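Local coordinates for protein Bm4233, isoform b (Brugia malayi, PDB 6ANY) that probably binds sterols or related lipids as a secreted venom allergen-like protein of the CAP superfamily, and is a vaccine candidate against lymphatic filariasis, at residues A[32-35]-A[36-40]; A[113-116]-A[117-120]; A[23-26]-A[27-31]; A[131-134]-A[135-138]. One frame throughout, in Å; residues are numbered along the deposited sequence.

Contact 1: residues A[32-35]-A[36-40]. With NAG (2-acetamido-2-deoxy-beta-D-glucopyranose), chain B.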
loop_
_atom_site.group_PDB
_atom_site.type_symbol
_atom_site.label_atom_id
_atom_site.label_comp_id
_atom_site.label_asym_id
_atom_site.label_seq_id
_atom_site.Cartn_x
_atom_site.Cartn_y
_atom_site.Cartn_z
ATOM N N LEU A 32 -8.085 -13.737 -3.894
ATOM C CA LEU A 32 -6.658 -13.897 -3.531
ATOM C C LEU A 32 -6.428 -14.886 -2.373
ATOM O O LEU A 32 -7.085 -14.825 -1.364
ATOM C CB LEU A 32 -5.975 -12.549 -3.176
ATOM C CG LEU A 32 -6.072 -11.424 -4.203
ATOM C CD1 LEU A 32 -5.493 -10.172 -3.632
ATOM C CD2 LEU A 32 -5.427 -11.840 -5.519
ATOM N N LYS A 33 -5.462 -15.776 -2.557
ATOM C CA LYS A 33 -5.173 -16.835 -1.641
ATOM C C LYS A 33 -4.212 -16.358 -0.580
ATOM O O LYS A 33 -3.302 -15.586 -0.860
ATOM C CB LYS A 33 -4.572 -18.051 -2.374
ATOM C CG LYS A 33 -5.630 -18.889 -3.109
ATOM C CD LYS A 33 -5.086 -19.765 -4.189
ATOM C CE LYS A 33 -6.047 -20.914 -4.501
ATOM N NZ LYS A 33 -5.573 -21.653 -5.718
ATOM N N ASN A 34 -4.355 -16.912 0.612
ATOM C CA ASN A 34 -3.383 -16.735 1.649
ATOM C C ASN A 34 -2.353 -17.874 1.568
ATOM O O ASN A 34 -2.355 -18.717 0.641
ATOM C CB ASN A 34 -4.092 -16.612 3.022
ATOM C CG ASN A 34 -4.927 -17.843 3.401
ATOM O OD1 ASN A 34 -4.631 -18.974 3.006
ATOM N ND2 ASN A 34 -6.026 -17.601 4.123
ATOM N N ARG A 35 -1.506 -17.919 2.562
ATOM C CA ARG A 35 -0.449 -18.936 2.666
ATOM C C ARG A 35 -0.926 -20.405 2.734
ATOM O O ARG A 35 -0.251 -21.334 2.261
ATOM C CB ARG A 35 0.336 -18.621 3.939
ATOM C CG ARG A 35 1.805 -18.831 3.882
ATOM C CD ARG A 35 2.201 -20.139 4.466
ATOM N NE ARG A 35 3.645 -20.195 4.449
ATOM C CZ ARG A 35 4.453 -20.099 5.492
ATOM N NH1 ARG A 35 3.982 -19.982 6.735
ATOM N NH2 ARG A 35 5.770 -20.143 5.281
ATOM N N ASN A 36 -2.126 -20.567 3.277
ATOM C CA ASN A 36 -2.759 -21.865 3.418
ATOM C C ASN A 36 -3.437 -22.311 2.123
ATOM O O ASN A 36 -4.019 -23.387 2.082
ATOM C CB ASN A 36 -3.786 -21.834 4.558
ATOM C CG ASN A 36 -3.147 -21.967 5.928
ATOM O OD1 ASN A 36 -2.480 -21.056 6.401
ATOM N ND2 ASN A 36 -3.355 -23.106 6.569
ATOM N N GLY A 37 -3.375 -21.497 1.071
ATOM C CA GLY A 37 -4.010 -21.887 -0.184
ATOM C C GLY A 37 -5.540 -21.605 -0.167
ATOM O O GLY A 37 -6.281 -21.992 -1.095
ATOM N N THR A 38 -6.014 -20.897 0.839
ATOM C CA THR A 38 -7.464 -20.597 0.933
ATOM C C THR A 38 -7.722 -19.110 0.620
ATOM O O THR A 38 -6.938 -18.223 1.005
ATOM C CB THR A 38 -8.101 -21.086 2.274
ATOM O OG1 THR A 38 -8.337 -20.008 3.184
ATOM C CG2 THR A 38 -7.249 -22.172 2.955
ATOM N N TYR A 39 -8.818 -18.839 -0.103
ATOM C CA TYR A 39 -9.169 -17.465 -0.476
ATOM C C TYR A 39 -9.396 -16.566 0.721
ATOM O O TYR A 39 -9.957 -16.961 1.683
ATOM C CB TYR A 39 -10.383 -17.435 -1.375
ATOM C CG TYR A 39 -10.074 -17.944 -2.773
ATOM C CD1 TYR A 39 -9.193 -17.253 -3.595
ATOM C CD2 TYR A 39 -10.654 -19.121 -3.261
ATOM C CE1 TYR A 39 -8.854 -17.715 -4.844
ATOM C CE2 TYR A 39 -10.354 -19.584 -4.525
ATOM C CZ TYR A 39 -9.440 -18.862 -5.309
ATOM O OH TYR A 39 -9.143 -19.268 -6.551
ATOM N N MET A 40 -8.941 -15.330 0.624
ATOM C CA MET A 40 -9.202 -14.355 1.638
ATOM C C MET A 40 -10.655 -13.995 1.605
ATOM O O MET A 40 -11.283 -14.133 0.578
ATOM C CB MET A 40 -8.313 -13.138 1.407
ATOM C CG MET A 40 -6.847 -13.439 1.741
ATOM S SD MET A 40 -6.505 -13.461 3.539
ATOM C CE MET A 40 -6.516 -11.755 4.020
HETATM C C1 NAG B . -2.905 -23.491 7.973
HETATM C C2 NAG B . -3.930 -24.258 8.801
HETATM C C3 NAG B . -3.369 -24.610 10.172
HETATM C C4 NAG B . -1.993 -25.254 10.051
HETATM C C5 NAG B . -1.083 -24.432 9.144
HETATM C C6 NAG B . 0.264 -25.120 8.957
HETATM C C7 NAG B . -6.344 -24.028 8.834
HETATM C C8 NAG B . -7.487 -23.211 9.361
HETATM N N2 NAG B . -5.141 -23.474 8.944
HETATM O O3 NAG B . -4.261 -25.512 10.836
HETATM O O4 NAG B . -1.400 -25.363 11.349
HETATM O O5 NAG B . -1.706 -24.257 7.874
HETATM O O6 NAG B . 0.129 -26.186 8.010
HETATM O O7 NAG B . -6.509 -25.131 8.338
#
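The side chain of N34 reaches into the turn that follows it, where OD1 accepts a hydrogen bond from T38 N at 3.2 Å, with a weak bond from N36 N beside it. T38 N comes from above the plane of the amide, about 45° out of it. N34 can do this because its CG sits between the backbone N and the carbonyl carbon (chi1 60°), which folds the short amide back over the loop. Asparagine suits the place: it has an acceptor for these backbone N-H groups and a donor that turns toward Q117, where the bond is weak. Outside this shell the backbone pairs: N34 N meets T38 O at 2.9 Å, M40 N meets L32 O at 2.8 Å, and G37 N closes the turn on N34 O at 3.0 Å. The aliphatic part of K33 crosses the Y39 side chain obliquely, its CG 4.3 Å from the centroid of the Y39 ring in an off-centre CH-pi contact. N36 ND2 is covalently bonded to C1 of the N-acetylglucosamine, while N36 OD1 accepts from Q117 N and T38 OG1 is hydrogen-bonded to Q117 OE1. The whole is a hairpin-like loop built on a type I turn from N34 to G37 with a G1 bulge, where the positive phi of G37 favours glycine, and N36-G37-T38, beginning within that turn, is the N-glycosylation sequon that carries the sugar.

Contact 2: residues A[113-116]-A[117-120]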
loop_
_atom_site.group_PDB
_atom_site.type_symbol
_atom_site.label_atom_id
_atom_site.label_comp_id
_atom_site.label_asym_id
_atom_site.label_seq_id
_atom_site.Cartn_x
_atom_site.Cartn_y
_atom_site.Cartn_z
ATOM N N LYS A 113 2.669 -15.739 0.506
ATOM C CA LYS A 113 3.895 -16.382 1.072
ATOM C C LYS A 113 3.969 -16.478 2.591
ATOM O O LYS A 113 4.491 -17.455 3.059
ATOM C CB LYS A 113 5.158 -15.687 0.612
ATOM C CG LYS A 113 5.281 -15.515 -0.875
ATOM C CD LYS A 113 5.076 -16.793 -1.687
ATOM C CE LYS A 113 6.365 -17.468 -2.119
ATOM N NZ LYS A 113 6.258 -18.120 -3.467
ATOM N N LEU A 114 3.480 -15.475 3.333
ATOM C CA LEU A 114 3.614 -15.434 4.793
ATOM C C LEU A 114 2.317 -15.312 5.631
ATOM O O LEU A 114 2.374 -15.432 6.871
ATOM C CB LEU A 114 4.509 -14.287 5.168
ATOM C CG LEU A 114 5.934 -14.350 4.602
ATOM C CD1 LEU A 114 6.539 -12.980 4.772
ATOM C CD2 LEU A 114 6.755 -15.408 5.340
ATOM N N TYR A 115 1.203 -14.999 5.016
ATOM C CA TYR A 115 -0.045 -14.688 5.756
ATOM C C TYR A 115 -0.889 -15.967 5.914
ATOM O O TYR A 115 -1.470 -16.451 4.987
ATOM C CB TYR A 115 -0.826 -13.587 5.066
ATOM C CG TYR A 115 -2.022 -13.128 5.818
ATOM C CD1 TYR A 115 -3.264 -13.739 5.663
ATOM C CD2 TYR A 115 -1.924 -12.107 6.678
ATOM C CE1 TYR A 115 -4.371 -13.301 6.357
ATOM C CE2 TYR A 115 -3.028 -11.645 7.335
ATOM C CZ TYR A 115 -4.239 -12.293 7.197
ATOM O OH TYR A 115 -5.327 -11.846 7.862
ATOM N N LYS A 116 -0.905 -16.502 7.118
ATOM C CA LYS A 116 -1.635 -17.720 7.366
ATOM C C LYS A 116 -3.134 -17.435 7.419
ATOM O O LYS A 116 -3.583 -16.312 7.731
ATOM C CB LYS A 116 -1.187 -18.360 8.709
ATOM C CG LYS A 116 -1.849 -17.692 9.912
ATOM C CD LYS A 116 -1.319 -18.197 11.266
ATOM C CE LYS A 116 -1.901 -17.336 12.357
ATOM N NZ LYS A 116 -1.388 -17.671 13.687
ATOM N N GLN A 117 -3.907 -18.457 7.108
ATOM C CA GLN A 117 -5.368 -18.391 7.233
ATOM C C GLN A 117 -5.797 -17.705 8.534
ATOM O O GLN A 117 -5.435 -18.186 9.626
ATOM C CB GLN A 117 -5.943 -19.810 7.175
ATOM C CG GLN A 117 -7.404 -19.906 7.594
ATOM C CD GLN A 117 -8.280 -20.132 6.420
ATOM O OE1 GLN A 117 -8.632 -19.182 5.719
ATOM N NE2 GLN A 117 -8.590 -21.417 6.149
ATOM N N ASN A 118 -6.540 -16.580 8.397
ATOM C CA ASN A 118 -6.966 -15.725 9.500
ATOM C C ASN A 118 -8.453 -15.280 9.291
ATOM O O ASN A 118 -8.703 -14.142 8.962
ATOM C CB ASN A 118 -6.052 -14.474 9.623
ATOM C CG ASN A 118 -6.351 -13.653 10.886
ATOM O OD1 ASN A 118 -6.697 -14.242 11.901
ATOM N ND2 ASN A 118 -6.258 -12.292 10.822
ATOM N N PRO A 119 -9.423 -16.184 9.463
ATOM C CA PRO A 119 -10.808 -15.976 9.063
ATOM C C PRO A 119 -11.490 -14.736 9.662
ATOM O O PRO A 119 -12.202 -14.028 8.927
ATOM C CB PRO A 119 -11.501 -17.275 9.473
ATOM C CG PRO A 119 -10.546 -18.008 10.348
ATOM C CD PRO A 119 -9.200 -17.571 9.893
ATOM N N SER A 120 -11.217 -14.438 10.935
ATOM C CA SER A 120 -11.708 -13.221 11.570
ATOM C C SER A 120 -11.227 -11.933 10.911
ATOM O O SER A 120 -11.881 -10.910 11.069
ATOM C CB SER A 120 -11.298 -13.136 13.044
ATOM O OG SER A 120 -9.895 -12.969 13.153
HETATM O O HOH W 1 -7.649 -12.849 6.862
#
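Y115 and N118 each hold CG trans to the backbone N (chi1 -174° and -172°), and in this loop those torsions bring the phenol end of one against the amide of the other. N118 ND2 gives a hydrogen bond to Y115 OH at 3.1 Å. The hydroxyl lies in the plane of the N118 amide, whereas the amide itself is turned 63° from the plane of the tyrosine ring. Next to the polar pair, N118 CB packs obliquely against Y115 CZ at 3.7 Å. A water completes the arrangement: it accepts from Y115 OH at 2.7 Å, at the edge of the ring and in its plane, and passes the link on by donating to N118 O, also at 2.7 Å. The phenol oxygen is thus both acceptor and donor, a role that a tyrosine fills while its ring remains buried against M40, V127 and V132. N118 ND2 has a second acceptor in N122 O, so the amide nitrogen serves two acceptors, which probably fixes which way round the group lies. K116 turns the other way: its extended chain carries NZ to a salt bridge with D126, a charge suited to the partly exposed surface there. This is the C-terminal exit of helix 110-114, from Y115, the first residue to leave helical angles, where the chain becomes extended on its way to helix 125-128 of the CAP domain.

Contact 3: residues A[23-26]-A[27-31]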
loop_
_atom_site.group_PDB
_atom_site.type_symbol
_atom_site.label_atom_id
_atom_site.label_comp_id
_atom_site.label_asym_id
_atom_site.label_seq_id
_atom_site.Cartn_x
_atom_site.Cartn_y
_atom_site.Cartn_z
ATOM N N PHE A 23 -5.297 -4.487 -6.346
ATOM C CA PHE A 23 -5.071 -5.453 -5.292
ATOM C C PHE A 23 -6.208 -5.474 -4.298
ATOM O O PHE A 23 -6.678 -6.538 -3.930
ATOM C CB PHE A 23 -3.742 -5.206 -4.563
ATOM C CG PHE A 23 -2.511 -5.631 -5.342
ATOM C CD1 PHE A 23 -2.549 -6.679 -6.242
ATOM C CD2 PHE A 23 -1.311 -5.004 -5.128
ATOM C CE1 PHE A 23 -1.404 -7.073 -6.940
ATOM C CE2 PHE A 23 -0.154 -5.377 -5.806
ATOM C CZ PHE A 23 -0.188 -6.427 -6.697
ATOM N N ARG A 24 -6.604 -4.293 -3.848
ATOM C CA ARG A 24 -7.633 -4.168 -2.849
ATOM C C ARG A 24 -8.936 -4.718 -3.323
ATOM O O ARG A 24 -9.586 -5.459 -2.605
ATOM C CB ARG A 24 -7.771 -2.715 -2.431
ATOM C CG ARG A 24 -6.721 -2.346 -1.397
ATOM C CD ARG A 24 -6.440 -0.864 -1.387
ATOM N NE ARG A 24 -7.346 -0.104 -0.530
ATOM C CZ ARG A 24 -7.208 0.093 0.780
ATOM N NH1 ARG A 24 -6.137 -0.357 1.433
ATOM N NH2 ARG A 24 -8.103 0.861 1.424
ATOM N N SER A 25 -9.315 -4.386 -4.555
ATOM C CA SER A 25 -10.547 -4.901 -5.153
ATOM C C SER A 25 -10.524 -6.417 -5.327
ATOM O O SER A 25 -11.481 -7.129 -4.937
ATOM C CB SER A 25 -10.803 -4.181 -6.476
ATOM O OG SER A 25 -11.874 -4.773 -7.125
ATOM N N LEU A 26 -9.439 -6.948 -5.877
ATOM C CA LEU A 26 -9.285 -8.421 -5.995
ATOM C C LEU A 26 -9.409 -9.074 -4.651
ATOM O O LEU A 26 -10.081 -10.078 -4.519
ATOM C CB LEU A 26 -7.955 -8.811 -6.614
ATOM C CG LEU A 26 -7.814 -8.532 -8.114
ATOM C CD1 LEU A 26 -6.415 -8.857 -8.545
ATOM C CD2 LEU A 26 -8.757 -9.344 -9.002
ATOM N N LEU A 27 -8.819 -8.466 -3.622
ATOM C CA LEU A 27 -8.904 -9.014 -2.281
ATOM C C LEU A 27 -10.327 -9.043 -1.735
ATOM O O LEU A 27 -10.739 -10.078 -1.164
ATOM C CB LEU A 27 -8.074 -8.165 -1.316
ATOM C CG LEU A 27 -7.922 -8.615 0.099
ATOM C CD1 LEU A 27 -7.276 -10.018 0.197
ATOM C CD2 LEU A 27 -7.167 -7.566 0.872
ATOM N N ILE A 28 -11.052 -7.912 -1.801
ATOM C CA ILE A 28 -12.451 -7.881 -1.246
ATOM C C ILE A 28 -13.478 -8.685 -2.092
ATOM O O ILE A 28 -14.528 -9.035 -1.596
ATOM C CB ILE A 28 -12.983 -6.479 -1.006
ATOM C CG1 ILE A 28 -12.986 -5.679 -2.284
ATOM C CG2 ILE A 28 -12.184 -5.768 0.096
ATOM C CD1 ILE A 28 -13.676 -4.367 -2.100
ATOM N N HIS A 29 -13.104 -9.046 -3.320
ATOM C CA HIS A 29 -13.877 -9.931 -4.141
ATOM C C HIS A 29 -13.541 -11.414 -3.944
ATOM O O HIS A 29 -14.116 -12.229 -4.626
ATOM C CB HIS A 29 -13.743 -9.573 -5.605
ATOM C CG HIS A 29 -14.571 -8.413 -5.995
ATOM N ND1 HIS A 29 -14.173 -7.107 -5.789
ATOM C CD2 HIS A 29 -15.841 -8.353 -6.474
ATOM C CE1 HIS A 29 -15.120 -6.296 -6.217
ATOM N NE2 HIS A 29 -16.129 -7.034 -6.661
ATOM N N GLY A 30 -12.739 -11.760 -2.932
ATOM C CA GLY A 30 -12.467 -13.155 -2.626
ATOM C C GLY A 30 -11.596 -13.850 -3.653
ATOM O O GLY A 30 -11.685 -15.069 -3.766
ATOM N N LYS A 31 -10.765 -13.104 -4.396
ATOM C CA LYS A 31 -9.967 -13.718 -5.495
ATOM C C LYS A 31 -8.520 -14.055 -5.105
ATOM O O LYS A 31 -7.779 -14.559 -5.974
ATOM C CB LYS A 31 -9.890 -12.824 -6.741
ATOM C CG LYS A 31 -11.170 -12.080 -7.103
ATOM C CD LYS A 31 -11.962 -12.674 -8.263
ATOM C CE LYS A 31 -12.480 -14.055 -7.960
ATOM N NZ LYS A 31 -13.718 -14.327 -8.754
#
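H29 folds back on S25 where helix 10-28 ends in a Schellman motif. Its CB lies 3.4 Å from S25 O; with CG anti to the carbonyl carbon (chi1 -78°), the ring is turned back along the helix and CG stays about as near to that oxygen. The ring then presents ND1, whose N-H bonds S25 O at 2.8 Å; the acceptor lies almost in the plane of the ring, although ND1 itself stands above the carbonyl plane of S25. Further out, H29 CE1 passes S25 OG at 3.7 Å, while that hydroxyl is hydrogen-bonded to S199 O. Histidine suits the place because a ring nitrogen can supply a second donor to a carbonyl of the last turn, which already receives H29 N at 3.0 Å. L27 and I28 turn apolar chains inward, and R24 sends its guanidinium to the backbone oxygens of L47 and W140. G30, at positive phi, is the C-prime residue, a conformation that favours glycine. Its N bonds L27 O at 3.2 Å. K31 follows, its ammonium group directed off the helix, as fits an exposed lysine. Near its base, K31 CG touches L26 CD2 at 4.1 Å, and K31 N bonds L26 O at 3.1 Å.

Contact 4: residues A[131-134]-A[135-138]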
loop_
_atom_site.group_PDB
_atom_site.type_symbol
_atom_site.label_atom_id
_atom_site.label_comp_id
_atom_site.label_asym_id
_atom_site.label_seq_id
_atom_site.Cartn_x
_atom_site.Cartn_y
_atom_site.Cartn_z
ATOM N N GLY A 131 5.176 -10.982 9.877
ATOM C CA GLY A 131 5.888 -10.154 8.868
ATOM C C GLY A 131 5.048 -9.976 7.629
ATOM O O GLY A 131 5.501 -10.136 6.520
ATOM N N VAL A 132 3.803 -9.610 7.864
ATOM C CA VAL A 132 2.821 -9.399 6.820
ATOM C C VAL A 132 2.366 -7.952 6.873
ATOM O O VAL A 132 1.392 -7.584 6.193
ATOM C CB VAL A 132 1.618 -10.341 7.013
ATOM C CG1 VAL A 132 2.061 -11.781 6.823
ATOM C CG2 VAL A 132 1.008 -10.118 8.392
ATOM N N LEU A 133 3.086 -7.135 7.655
ATOM C CA LEU A 133 2.715 -5.763 7.893
ATOM C C LEU A 133 2.799 -4.850 6.688
ATOM O O LEU A 133 2.069 -3.838 6.660
ATOM C CB LEU A 133 3.505 -5.160 9.078
ATOM C CG LEU A 133 3.058 -5.771 10.449
ATOM C CD1 LEU A 133 3.826 -5.168 11.647
ATOM C CD2 LEU A 133 1.529 -5.596 10.695
ATOM N N HIS A 134 3.643 -5.188 5.692
ATOM C CA HIS A 134 3.693 -4.378 4.486
ATOM C C HIS A 134 2.381 -4.588 3.698
ATOM O O HIS A 134 1.722 -3.646 3.284
ATOM C CB HIS A 134 4.931 -4.658 3.637
ATOM C CG HIS A 134 6.201 -4.588 4.393
ATOM N ND1 HIS A 134 6.790 -5.700 4.947
ATOM C CD2 HIS A 134 6.948 -3.527 4.784
ATOM C CE1 HIS A 134 7.858 -5.327 5.628
ATOM N NE2 HIS A 134 7.966 -4.012 5.557
ATOM N N PHE A 135 2.013 -5.841 3.541
ATOM C CA PHE A 135 0.803 -6.246 2.899
ATOM C C PHE A 135 -0.426 -5.676 3.662
ATOM O O PHE A 135 -1.316 -5.148 3.057
ATOM C CB PHE A 135 0.710 -7.775 2.854
ATOM C CG PHE A 135 -0.696 -8.271 2.747
ATOM C CD1 PHE A 135 -1.415 -8.088 1.602
ATOM C CD2 PHE A 135 -1.292 -8.925 3.809
ATOM C CE1 PHE A 135 -2.732 -8.548 1.491
ATOM C CE2 PHE A 135 -2.603 -9.332 3.747
ATOM C CZ PHE A 135 -3.332 -9.124 2.602
ATOM N N THR A 136 -0.444 -5.768 4.988
ATOM C CA THR A 136 -1.611 -5.361 5.757
ATOM C C THR A 136 -1.873 -3.870 5.622
ATOM O O THR A 136 -3.022 -3.480 5.426
ATOM C CB THR A 136 -1.560 -5.845 7.192
ATOM O OG1 THR A 136 -0.360 -5.424 7.840
ATOM C CG2 THR A 136 -1.730 -7.408 7.285
ATOM N N GLN A 137 -0.809 -3.063 5.531
ATOM C CA GLN A 137 -0.948 -1.636 5.296
ATOM C C GLN A 137 -1.518 -1.391 3.909
ATOM O O GLN A 137 -2.359 -0.528 3.742
ATOM C CB GLN A 137 0.382 -0.946 5.500
ATOM C CG GLN A 137 0.429 0.518 5.206
ATOM C CD GLN A 137 -0.488 1.316 6.093
ATOM O OE1 GLN A 137 -0.067 1.805 7.169
ATOM N NE2 GLN A 137 -1.720 1.519 5.636
ATOM N N MET A 138 -1.046 -2.133 2.897
ATOM C CA MET A 138 -1.569 -1.950 1.538
ATOM C C MET A 138 -3.026 -2.378 1.497
ATOM O O MET A 138 -3.783 -1.907 0.664
ATOM C CB MET A 138 -0.814 -2.811 0.476
ATOM C CG MET A 138 0.606 -2.410 0.179
ATOM S SD MET A 138 1.363 -3.389 -1.081
ATOM C CE MET A 138 0.470 -2.923 -2.590
#
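The F135 ring turns an edge to V132 O, which lies near the ring plane and 3.8 Å from F135 CD2; the same ring meets W108 edge-to-face. H134 presents the other flat group. Its imidazole lies obliquely to F135 N and meets the W107 ring with the planes only about 20° apart, while H134 ND1 is hydrogen-bonded to E110 OE2. The second oxygen of that carboxylate, E110 OE1, takes F135 N, so one glutamate holds both an imidazole and a backbone N-H at the first turn of helix 133-138. Along that turn T136 N reaches V132 O at 2.8 Å, Q137 N reaches L133 O and M138 N reaches H134 O, each of these two at 3.2 Å. T136 holds OG1 between its backbone N and carbonyl carbon (chi1 55°), which turns the hydroxyl back over L133, with OG1 3.1 Å from L133 CA, and leaves its methyl CG2 4.0 Å from V132 CG2. The hydroxyl's hydrogen-bond partner is N171 OD1, while ND2 of the same N171 bonds L133 O. Threonine fits here because its two branches differ, a hydroxyl for N171 and a methyl for V132. V132, at the N-cap position, adds its isopropyl group to the buried side. H134-F135-T136-Q137 belongs to the HFTQ (CAP1) signature motif of CAP proteins. Its chemistry implies division of labour: F135 and M138 fill the apolar interior against W108, whereas H134, T136 and Q137, whose amide meets G170 and T143, have their polar ends matched by specific partners.

In the fold
Contacts 1 and 2 lie closest, their centres 7 Å apart, and are joined by R35 N to Y115 O at 2.8 Å, so the hairpin-like loop 32-40 rests on the loop after helix 110-114. The sugar carried by contact 1 is also touched by Q117 of contact 2. Contact 3 leads into contact 1 along the chain, with centres 11 Å apart, and M40 CB packs on L27 CD1 at 3.5 Å. The centre of contact 4 lies nearest the centre of the chain, about 8 Å away. It meets contact 2 where V132 CG1 touches Y115 CA, and contact 3 through R24 NH1, which reaches M138 O at 2.9 Å.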